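Local coordinates for conserved hypothetical protein (Sulfolobus solfataricus, PDB 2FNA) that binds ADP and magnesium through a P-loop-type ATPase domain and is probably an archaeal AAA+ ATPase whose cellular role is not established, at residues 31-36 with 200-205; 122-127 with 159-164; 130-135 with 168-173; 225-230 with 251-256. All coordinates share one frame; numbering follows the deposited sequence. Where two conformers were deposited one is given.

Interaction 1. Residues 31-36 with 200-205. With EDO (1,2-ethanediol), chain F.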
# COMPACT_ATOMS: atom_id res chain seq x y z
N PRO A 31 -17.55 -8.53 -1.73
CA PRO A 31 -16.63 -9.42 -1.00
C PRO A 31 -15.16 -8.99 -0.99
O PRO A 31 -14.41 -9.35 -0.06
CB PRO A 31 -16.82 -10.75 -1.73
CG PRO A 31 -18.23 -10.69 -2.21
CD PRO A 31 -18.41 -9.27 -2.66
N ILE A 32 -14.76 -8.25 -2.03
CA ILE A 32 -13.45 -7.62 -2.11
C ILE A 32 -13.56 -6.10 -2.21
O ILE A 32 -14.27 -5.53 -3.07
CB ILE A 32 -12.56 -8.21 -3.24
CG1 ILE A 32 -12.21 -9.67 -2.94
CG2 ILE A 32 -11.24 -7.42 -3.37
CD1 ILE A 32 -11.57 -10.37 -4.08
N THR A 33 -12.91 -5.46 -1.25
CA THR A 33 -12.74 -4.02 -1.23
C THR A 33 -11.25 -3.73 -1.53
O THR A 33 -10.35 -4.33 -0.89
CB THR A 33 -13.20 -3.42 0.12
OG1 THR A 33 -14.63 -3.58 0.25
CG2 THR A 33 -12.81 -1.95 0.27
N LEU A 34 -11.02 -2.90 -2.55
CA LEU A 34 -9.69 -2.42 -2.90
C LEU A 34 -9.48 -1.03 -2.30
O LEU A 34 -10.33 -0.15 -2.39
CB LEU A 34 -9.45 -2.37 -4.41
CG LEU A 34 -9.48 -3.68 -5.18
CD1 LEU A 34 -8.95 -3.38 -6.56
CD2 LEU A 34 -8.66 -4.81 -4.52
N VAL A 35 -8.33 -0.87 -1.65
CA VAL A 35 -7.92 0.44 -1.15
C VAL A 35 -6.70 0.84 -1.96
O VAL A 35 -5.64 0.20 -1.87
CB VAL A 35 -7.64 0.43 0.38
CG1 VAL A 35 -7.23 1.83 0.85
CG2 VAL A 35 -8.93 -0.02 1.18
N LEU A 36 -6.85 1.90 -2.74
CA LEU A 36 -5.80 2.39 -3.61
C LEU A 36 -5.25 3.74 -3.17
O LEU A 36 -5.84 4.46 -2.36
CB LEU A 36 -6.33 2.49 -5.06
CG LEU A 36 -7.07 1.25 -5.60
CD1 LEU A 36 -7.68 1.52 -6.96
CD2 LEU A 36 -6.13 0.07 -5.69
N ALA A 200 -16.89 -7.52 -9.54
CA ALA A 200 -16.65 -6.12 -9.19
C ALA A 200 -16.03 -6.01 -7.79
O ALA A 200 -16.36 -6.77 -6.89
CB ALA A 200 -17.92 -5.28 -9.32
N PHE A 201 -15.07 -5.08 -7.67
CA PHE A 201 -14.48 -4.73 -6.39
C PHE A 201 -14.99 -3.37 -5.96
O PHE A 201 -15.04 -2.46 -6.78
CB PHE A 201 -12.96 -4.68 -6.52
CG PHE A 201 -12.34 -5.92 -7.12
CD1 PHE A 201 -12.90 -7.17 -6.91
CD2 PHE A 201 -11.18 -5.83 -7.88
CE1 PHE A 201 -12.33 -8.31 -7.47
CE2 PHE A 201 -10.59 -6.97 -8.42
CZ PHE A 201 -11.17 -8.20 -8.21
N SER A 202 -15.37 -3.24 -4.69
CA SER A 202 -15.65 -1.95 -4.09
C SER A 202 -14.30 -1.27 -3.90
O SER A 202 -13.41 -1.80 -3.18
CB SER A 202 -16.36 -2.09 -2.75
OG SER A 202 -16.65 -0.82 -2.19
N THR A 203 -14.14 -0.11 -4.53
CA THR A 203 -12.81 0.54 -4.64
C THR A 203 -12.85 1.94 -4.01
O THR A 203 -13.77 2.74 -4.27
CB THR A 203 -12.37 0.62 -6.12
OG1 THR A 203 -12.44 -0.70 -6.68
CG2 THR A 203 -10.91 1.15 -6.25
N VAL A 204 -11.89 2.17 -3.12
CA VAL A 204 -11.64 3.46 -2.47
C VAL A 204 -10.21 3.90 -2.83
O VAL A 204 -9.27 3.11 -2.74
CB VAL A 204 -11.72 3.27 -0.95
CG1 VAL A 204 -11.51 4.56 -0.24
CG2 VAL A 204 -13.08 2.66 -0.56
N GLU A 205 -10.04 5.12 -3.32
CA GLU A 205 -8.71 5.63 -3.67
C GLU A 205 -8.38 6.87 -2.81
O GLU A 205 -9.17 7.79 -2.72
CB GLU A 205 -8.63 6.01 -5.13
CG GLU A 205 -7.23 6.48 -5.53
CD GLU A 205 -7.07 6.88 -6.99
OE1 GLU A 205 -8.09 6.93 -7.72
OE2 GLU A 205 -5.91 7.13 -7.40
C1 EDO F . -13.10 -2.62 -11.80
O1 EDO F . -12.12 -1.61 -11.45
C2 EDO F . -13.31 -3.71 -10.76
O2 EDO F . -14.65 -3.61 -10.24
O HOH W 1 -16.54 -1.35 0.48

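Interaction 2. Residues 122-127 with 159-164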
# COMPACT_ATOMS: atom_id res chain seq x y z
N LEU A 122 -1.57 -26.32 2.41
CA LEU A 122 -2.83 -26.02 3.10
C LEU A 122 -3.89 -25.50 2.12
O LEU A 122 -3.56 -24.85 1.12
CB LEU A 122 -2.54 -24.97 4.18
CG LEU A 122 -3.66 -24.19 4.86
CD1 LEU A 122 -4.12 -24.87 6.15
CD2 LEU A 122 -3.17 -22.77 5.16
N SER A 123 -5.15 -25.79 2.41
CA SER A 123 -6.27 -25.27 1.63
C SER A 123 -6.71 -23.94 2.24
O SER A 123 -7.42 -23.91 3.27
CB SER A 123 -7.45 -26.24 1.62
OG SER A 123 -8.54 -25.70 0.89
N PHE A 124 -6.29 -22.86 1.59
CA PHE A 124 -6.68 -21.51 2.02
C PHE A 124 -8.21 -21.38 2.00
O PHE A 124 -8.77 -20.79 2.91
CB PHE A 124 -5.99 -20.46 1.14
CG PHE A 124 -6.02 -19.04 1.72
CD1 PHE A 124 -5.50 -18.76 2.98
CD2 PHE A 124 -6.55 -17.97 0.96
CE1 PHE A 124 -5.53 -17.45 3.51
CE2 PHE A 124 -6.58 -16.67 1.48
CZ PHE A 124 -6.06 -16.40 2.75
N ALA A 125 -8.87 -22.00 1.01
CA ALA A 125 -10.34 -21.94 0.90
C ALA A 125 -11.06 -22.61 2.09
O ALA A 125 -12.07 -22.08 2.59
CB ALA A 125 -10.79 -22.54 -0.38
N ASN A 126 -10.54 -23.75 2.55
CA ASN A 126 -11.11 -24.43 3.75
C ASN A 126 -10.82 -23.66 5.03
O ASN A 126 -11.62 -23.66 5.97
CB ASN A 126 -10.55 -25.83 3.90
CG ASN A 126 -11.16 -26.83 2.93
OD1 ASN A 126 -12.16 -26.55 2.25
ND2 ASN A 126 -10.55 -28.01 2.86
N LEU A 127 -9.67 -22.99 5.05
CA LEU A 127 -9.29 -22.16 6.17
C LEU A 127 -10.27 -20.99 6.34
O LEU A 127 -10.78 -20.76 7.45
CB LEU A 127 -7.86 -21.66 5.96
CG LEU A 127 -7.22 -20.81 7.07
CD1 LEU A 127 -7.23 -21.54 8.44
CD2 LEU A 127 -5.79 -20.39 6.69
N PRO A 159 -7.88 -18.94 -6.87
CA PRO A 159 -9.07 -19.79 -6.83
C PRO A 159 -9.78 -19.76 -5.47
O PRO A 159 -10.99 -19.76 -5.42
CB PRO A 159 -8.53 -21.17 -7.16
CG PRO A 159 -7.25 -20.93 -7.88
CD PRO A 159 -6.68 -19.69 -7.26
N ALA A 160 -9.01 -19.72 -4.39
CA ALA A 160 -9.57 -19.58 -3.04
C ALA A 160 -10.28 -18.24 -2.82
O ALA A 160 -11.35 -18.17 -2.24
CB ALA A 160 -8.46 -19.76 -2.03
N LEU A 161 -9.67 -17.16 -3.30
CA LEU A 161 -10.31 -15.84 -3.24
C LEU A 161 -11.62 -15.81 -3.99
O LEU A 161 -12.56 -15.18 -3.52
CB LEU A 161 -9.37 -14.77 -3.80
CG LEU A 161 -8.10 -14.54 -2.99
CD1 LEU A 161 -7.16 -13.56 -3.68
CD2 LEU A 161 -8.48 -14.04 -1.60
N ALA A 162 -11.66 -16.47 -5.16
CA ALA A 162 -12.88 -16.53 -5.98
C ALA A 162 -13.94 -17.39 -5.31
O ALA A 162 -15.12 -17.06 -5.32
CB ALA A 162 -12.56 -17.09 -7.36
N TYR A 163 -13.52 -18.50 -4.73
CA TYR A 163 -14.42 -19.37 -3.97
C TYR A 163 -15.13 -18.60 -2.83
O TYR A 163 -16.34 -18.72 -2.63
CB TYR A 163 -13.68 -20.61 -3.45
CG TYR A 163 -14.57 -21.46 -2.57
CD1 TYR A 163 -15.54 -22.26 -3.14
CD2 TYR A 163 -14.51 -21.38 -1.18
CE1 TYR A 163 -16.40 -23.01 -2.37
CE2 TYR A 163 -15.38 -22.13 -0.39
CZ TYR A 163 -16.32 -22.94 -1.00
OH TYR A 163 -17.21 -23.70 -0.27
N ALA A 164 -14.35 -17.84 -2.07
CA ALA A 164 -14.86 -17.00 -1.01
C ALA A 164 -15.80 -15.93 -1.56
O ALA A 164 -16.93 -15.76 -1.07
CB ALA A 164 -13.69 -16.33 -0.27

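Interaction 3. Residues 130-135 with 168-173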
# COMPACT_ATOMS: atom_id res chain seq x y z
N SER A 130 -13.61 -21.98 7.55
CA SER A 130 -13.66 -22.27 9.00
C SER A 130 -13.76 -21.01 9.86
O SER A 130 -14.32 -21.05 10.95
CB SER A 130 -12.43 -23.07 9.42
OG SER A 130 -11.29 -22.25 9.44
N PHE A 131 -13.20 -19.90 9.37
CA PHE A 131 -13.39 -18.61 10.00
C PHE A 131 -14.87 -18.29 9.94
O PHE A 131 -15.46 -17.86 10.94
CB PHE A 131 -12.66 -17.49 9.26
CG PHE A 131 -11.17 -17.62 9.22
CD1 PHE A 131 -10.47 -18.44 10.09
CD2 PHE A 131 -10.44 -16.86 8.30
CE1 PHE A 131 -9.08 -18.52 10.03
CE2 PHE A 131 -9.05 -16.94 8.25
CZ PHE A 131 -8.37 -17.78 9.12
N GLU A 132 -15.46 -18.51 8.77
CA GLU A 132 -16.89 -18.28 8.56
C GLU A 132 -17.74 -19.19 9.43
O GLU A 132 -18.74 -18.73 9.98
CB GLU A 132 -17.26 -18.39 7.06
CG GLU A 132 -18.75 -18.64 6.80
CD GLU A 132 -19.25 -18.16 5.46
OE1 GLU A 132 -18.69 -17.18 4.93
OE2 GLU A 132 -20.23 -18.75 4.95
N GLN A 133 -17.36 -20.46 9.57
CA GLN A 133 -18.06 -21.38 10.50
C GLN A 133 -18.03 -20.91 11.96
O GLN A 133 -19.00 -21.10 12.70
CB GLN A 133 -17.49 -22.80 10.43
CG GLN A 133 -18.42 -23.82 9.75
CD GLN A 133 -18.32 -23.81 8.22
OE1 GLN A 133 -18.20 -24.86 7.59
NE2 GLN A 133 -18.36 -22.61 7.61
N ALA A 134 -16.91 -20.31 12.35
CA ALA A 134 -16.66 -19.91 13.73
C ALA A 134 -17.27 -18.53 14.12
O ALA A 134 -17.22 -18.14 15.29
CB ALA A 134 -15.15 -19.90 13.98
N SER A 135 -17.86 -17.83 13.16
CA SER A 135 -18.26 -16.44 13.35
C SER A 135 -19.71 -16.24 12.92
O SER A 135 -20.11 -16.70 11.85
CB SER A 135 -17.33 -15.52 12.53
OG SER A 135 -17.36 -14.18 13.00
N LEU A 168 -18.53 -17.61 0.22
CA LEU A 168 -18.33 -17.33 1.65
C LEU A 168 -18.82 -15.91 1.89
O LEU A 168 -18.12 -14.92 1.65
CB LEU A 168 -16.86 -17.54 2.08
CG LEU A 168 -16.27 -18.95 1.83
CD1 LEU A 168 -14.84 -19.04 2.29
CD2 LEU A 168 -17.08 -20.03 2.52
N LYS A 169 -20.08 -15.84 2.34
CA LYS A 169 -20.82 -14.58 2.45
C LYS A 169 -20.51 -13.79 3.70
O LYS A 169 -20.87 -12.63 3.77
CB LYS A 169 -22.33 -14.83 2.35
CG LYS A 169 -22.77 -15.59 1.07
CD LYS A 169 -22.62 -14.76 -0.23
CE LYS A 169 -22.54 -15.69 -1.45
NZ LYS A 169 -23.06 -15.06 -2.71
N ARG A 170 -19.84 -14.42 4.67
CA ARG A 170 -19.33 -13.70 5.85
C ARG A 170 -17.84 -13.43 5.82
O ARG A 170 -17.28 -13.05 6.83
CB ARG A 170 -19.67 -14.45 7.15
CG ARG A 170 -21.15 -14.38 7.51
CD ARG A 170 -21.44 -14.83 8.92
NE ARG A 170 -21.16 -16.25 9.12
CZ ARG A 170 -21.91 -17.24 8.65
NH1 ARG A 170 -23.00 -16.99 7.92
NH2 ARG A 170 -21.57 -18.50 8.90
N ILE A 171 -17.19 -13.62 4.67
CA ILE A 171 -15.76 -13.31 4.51
C ILE A 171 -15.69 -12.07 3.64
O ILE A 171 -16.21 -12.07 2.51
CB ILE A 171 -14.93 -14.49 3.89
CG1 ILE A 171 -14.90 -15.74 4.80
CG2 ILE A 171 -13.49 -14.06 3.56
CD1 ILE A 171 -14.11 -15.61 6.05
N LYS A 172 -15.10 -11.00 4.19
CA LYS A 172 -14.94 -9.72 3.52
C LYS A 172 -13.47 -9.34 3.46
O LYS A 172 -12.84 -9.15 4.49
CB LYS A 172 -15.70 -8.64 4.26
CG LYS A 172 -17.15 -8.93 4.51
CD LYS A 172 -17.92 -9.01 3.22
CE LYS A 172 -19.41 -9.34 3.43
NZ LYS A 172 -19.89 -9.77 2.11
N PHE A 173 -12.91 -9.24 2.25
CA PHE A 173 -11.52 -8.90 2.07
C PHE A 173 -11.33 -7.41 1.91
O PHE A 173 -12.12 -6.72 1.22
CB PHE A 173 -10.94 -9.53 0.80
CG PHE A 173 -10.84 -11.02 0.86
CD1 PHE A 173 -9.68 -11.62 1.33
CD2 PHE A 173 -11.88 -11.81 0.42
CE1 PHE A 173 -9.58 -13.00 1.40
CE2 PHE A 173 -11.78 -13.19 0.46
CZ PHE A 173 -10.63 -13.78 0.96

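Interaction 4. Residues 225-230 with 251-256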
# COMPACT_ATOMS: atom_id res chain seq x y z
N ALA A 225 -2.57 21.65 18.41
CA ALA A 225 -1.41 21.83 19.31
C ALA A 225 -1.46 23.15 20.09
O ALA A 225 -0.75 23.32 21.08
CB ALA A 225 -0.08 21.74 18.52
N ASP A 226 -2.31 24.06 19.62
CA ASP A 226 -2.48 25.39 20.19
C ASP A 226 -1.27 26.28 19.98
O ASP A 226 -0.85 26.98 20.89
CB ASP A 226 -2.83 25.30 21.69
CG ASP A 226 -3.51 26.54 22.20
OD1 ASP A 226 -3.91 27.40 21.37
OD2 ASP A 226 -3.65 26.64 23.44
N ILE A 227 -0.74 26.28 18.76
CA ILE A 227 0.41 27.11 18.40
C ILE A 227 0.07 27.89 17.15
O ILE A 227 -0.77 27.45 16.37
CB ILE A 227 1.68 26.27 18.13
CG1 ILE A 227 1.55 25.45 16.86
CG2 ILE A 227 1.98 25.38 19.35
CD1 ILE A 227 2.81 25.38 16.05
N ASP A 228 0.70 29.05 16.97
CA ASP A 228 0.44 29.89 15.80
C ASP A 228 1.18 29.29 14.60
O ASP A 228 2.18 28.61 14.76
CB ASP A 228 0.88 31.35 16.03
CG ASP A 228 0.08 32.36 15.18
OD1 ASP A 228 -0.94 31.98 14.56
OD2 ASP A 228 0.48 33.54 15.14
N PHE A 229 0.64 29.49 13.41
CA PHE A 229 1.37 29.19 12.19
C PHE A 229 0.86 30.09 11.08
O PHE A 229 -0.32 30.36 11.03
CB PHE A 229 1.21 27.71 11.83
CG PHE A 229 2.25 27.22 10.85
CD1 PHE A 229 3.48 26.77 11.29
CD2 PHE A 229 1.99 27.21 9.48
CE1 PHE A 229 4.44 26.32 10.39
CE2 PHE A 229 2.95 26.75 8.59
CZ PHE A 229 4.17 26.31 9.05
N LYS A 230 1.75 30.57 10.23
CA LYS A 230 1.39 31.50 9.14
C LYS A 230 1.74 31.01 7.72
O LYS A 230 0.97 31.24 6.76
CB LYS A 230 2.05 32.87 9.41
CG LYS A 230 1.29 33.74 10.42
N PHE A 251 4.94 17.22 12.57
CA PHE A 251 5.53 16.68 13.77
C PHE A 251 6.84 17.42 14.10
O PHE A 251 7.04 17.88 15.22
CB PHE A 251 5.77 15.17 13.67
CG PHE A 251 6.34 14.57 14.94
CD1 PHE A 251 7.67 14.73 15.25
CD2 PHE A 251 5.53 13.90 15.83
CE1 PHE A 251 8.21 14.25 16.45
CE2 PHE A 251 6.05 13.41 17.02
CZ PHE A 251 7.40 13.58 17.32
N ILE A 252 7.72 17.53 13.10
CA ILE A 252 9.01 18.17 13.31
C ILE A 252 8.85 19.63 13.67
O ILE A 252 9.54 20.12 14.57
CB ILE A 252 9.95 18.05 12.07
CG1 ILE A 252 10.25 16.59 11.74
CG2 ILE A 252 11.25 18.78 12.33
CD1 ILE A 252 10.87 15.82 12.86
N TYR A 253 7.97 20.34 12.98
CA TYR A 253 7.78 21.76 13.32
C TYR A 253 7.27 21.94 14.74
O TYR A 253 7.65 22.85 15.43
CB TYR A 253 6.81 22.46 12.35
CG TYR A 253 6.73 23.93 12.67
CD1 TYR A 253 7.66 24.81 12.15
CD2 TYR A 253 5.75 24.44 13.53
CE1 TYR A 253 7.64 26.17 12.49
CE2 TYR A 253 5.70 25.78 13.83
CZ TYR A 253 6.64 26.64 13.31
OH TYR A 253 6.62 27.98 13.62
N LEU A 254 6.38 21.07 15.19
CA LEU A 254 5.92 21.14 16.57
C LEU A 254 7.05 20.88 17.54
O LEU A 254 7.13 21.46 18.62
CB LEU A 254 4.78 20.13 16.80
CG LEU A 254 3.40 20.48 16.22
CD1 LEU A 254 2.40 19.46 16.71
CD2 LEU A 254 2.95 21.86 16.61
N ASP A 255 7.96 20.04 17.12
CA ASP A 255 9.03 19.65 17.99
C ASP A 255 10.10 20.71 18.08
O ASP A 255 10.73 20.85 19.11
CB ASP A 255 9.66 18.35 17.50
CG ASP A 255 10.56 17.74 18.52
OD1 ASP A 255 10.10 17.60 19.69
OD2 ASP A 255 11.72 17.46 18.17
N ASN A 256 10.31 21.45 17.00
CA ASN A 256 11.39 22.38 16.99
C ASN A 256 11.02 23.88 16.71
O ASN A 256 11.76 24.76 17.08
CB ASN A 256 12.46 21.84 16.04
CG ASN A 256 12.64 22.69 14.85
OD1 ASN A 256 11.72 22.84 14.03
ND2 ASN A 256 13.82 23.34 14.77
O HOH W 2 4.69 28.68 15.45

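Interaction 1. Residues 31-36 with 200-205
Thr33, Leu34, Val35 and Leu36 pair in parallel with Ser202, Thr203, Val204 and Glu205, joining the strand that leads to the probable P-loop with the edge strand 202-206 of the AAA+ sheet. Four backbone bonds zip the pair: Ser202 N to Ile32 O, Leu34 N to Ser202 O, Val204 N to Leu34 O at 2.9 Å, and Leu36 N to Val204 O at 2.7 Å, the last two almost straight. The short strand segments run at 15° to each other. Phe201 CG is anti to its carbonyl carbon (chi1 -52°), beside the backbone N, and the ring meets two aliphatic neighbours: Ile32 CG2 lies over one face, while Leu34 CD1 reaches Phe201 CD2 obliquely at 3.6 Å. Phe201 N donates to O2 of a 1,2-ethanediol, probably from the crystallisation liquor. Leu36 CD1 presses tightly on Thr203 CG2 at 3.3 Å. On the sheet face of Val35 and Val204, a water donates to Thr33 OG1 and is hydrogen-bonded to Ser202 OG, linking the two hydroxyls. Those branched valines suit an extended backbone beneath helices. Both touch Ile46 of helix 43-54, and Val35 also Leu25 of helix 19-27; strand 32-37, an inner strand, bonds on its other edge to strand 171-177.

Interaction 2. Residues 122-127 with 159-164
Phe124 meets Ala160 from its CB outward. Phe124 CB lies 4.1 Å from Ala160 CB; CG stands anti to the backbone N (chi1 -165°), and Phe124 CD2 passes Ala160 CB at 4.0 Å. Further out, Phe124 CE2 comes to 4.5 Å from Leu161 CD2, a looser touch. Both methyl groups lie at the ring's edge, near its plane, so the Phe124 ring slides alongside helix 158-167 without laying a face on it. The contact packs the first turn of helix 124-133 against helix 158-167, two helices of the alpha/beta ATPase domain, and Leu161 reaches on to Phe173 and Met175 of strand 171-177 in the central sheet. Small residues allow the close spacing: the CA atoms of Ala125 and Ala160 are 4.7 Å apart, and Ala125 CB touches Ala160 CB at 4.0 Å. Ala160 CB also lies 3.8 Å from Ala125 N. Toward the partly exposed side, Ala125 CB meets Tyr163 CD2 at 4.0 Å, an oblique approach to the ring, while the Tyr163 hydroxyl is hydrogen-bonded to Glu129 one turn further along helix 124-133. Ser123 is the N-cap of that helix, its OG accepting from Asn126 N at 3.2 Å.

Interaction 3. Residues 130-135 with 168-173
Glu132 and Arg170 carry this contact, in which the C-terminal part of helix 124-133 meets the type I turn Leu168-Ile171 that leads from helix 158-167 into strand 171-177, a helix-to-strand connection of the alpha/beta ATPase domain. Each gives its side chain to the backbone of the other segment. Glu132 has CG anti to its backbone N (chi1 160°) and an extended chain beyond. Glu132 OE1 accepts from Arg170 N at 3.0 Å, met from above the carboxylate plane; the length of glutamate lets its carboxylate reach from the helix to the turn amide. Leu168 CB packs 3.4 Å from Glu132 OE1. In return, Arg170 bends at chi3 (-66°) and crosses the Glu132 side chain at about a right angle, with Glu132 CG over one face of the guanidinium. The charged ends form no salt bridge: Glu132 OE2 and Arg170 NH2 are 4.2 Å apart, a separation at which the opposite charges may still attract, though no N-H points at the oxygen. On the buried side, Ile171, the third largest contributor, sends CD1 to Phe131 CB and to the edge of the Phe131 ring. One guanidinium serves two carbonyls, Ser135 O through a weak bond from Arg170 NE and Glu132 O through Arg170 NH2 at 3.0 Å, Glu132 O close to the guanidinium plane and NH2 well above the carbonyl plane.

Interaction 4. Residues 225-230 with 251-256
Ala225 approaches Leu254 across a CA-CA gap of 7.9 Å, where segment 225-230 leaves helix 211-225 and runs as an irregular chain past the last turns of helix 243-256. Asp226 takes a positive phi (69°) in a Schellman motif that ends helix 211-225 and leads into the loop before helix 232-239. Beyond it, Ile227 and Phe229 point their side chains at helix 243-256 while Asp226 and Asp228 face away, a division that suits a surface loop. Leu254 CD2 sits 3.6 Å from both Ala225 CB and Ile227 CD1. The same Ile227 methyl reaches the edge of the Tyr253 ring. In this helical region, which follows the parallel sheet in the chain and is consistent with the helical lid of AAA+ ATPases, Tyr253 CG is anti to the backbone N (chi1 -175°) and its ring enters a T-shaped pair: the edge of Phe229 meets the face of Tyr253, centroids 4.8 Å apart and planes at 90°. Phe229 CE1 stands over the middle of the tyrosine ring, 3.6 Å above its plane. Phe229 is also stacked with Phe222 of helix 211-225. A phenol suits this partly exposed site, since Tyr253 OH shares a water with Asp228 O.

Interactions 1, 2 and 3 belong to the alpha/beta ATPase domain. Interaction 1 is buried within the central sheet, near the bound ADP and magnesium, and rests on regular backbone bonds. It touches interaction 3 directly, because strands 32-37 and 171-177 are neighbours: Pro31 O and Phe173 N lie 2.8 Å apart. Interactions 2 and 3 share helix 124-133: interaction 2, buried, packs alanines and an aromatic edge at its start, whereas interaction 3, only partly buried, exchanges polar bonds toward its end; Phe173 of interaction 3 packs on Leu161 and Ala164 of interaction 2. Interaction 4 stands apart, its centre about 36 Å from that of interaction 1, a surface contact among helices held by apolar and aromatic packing and one water.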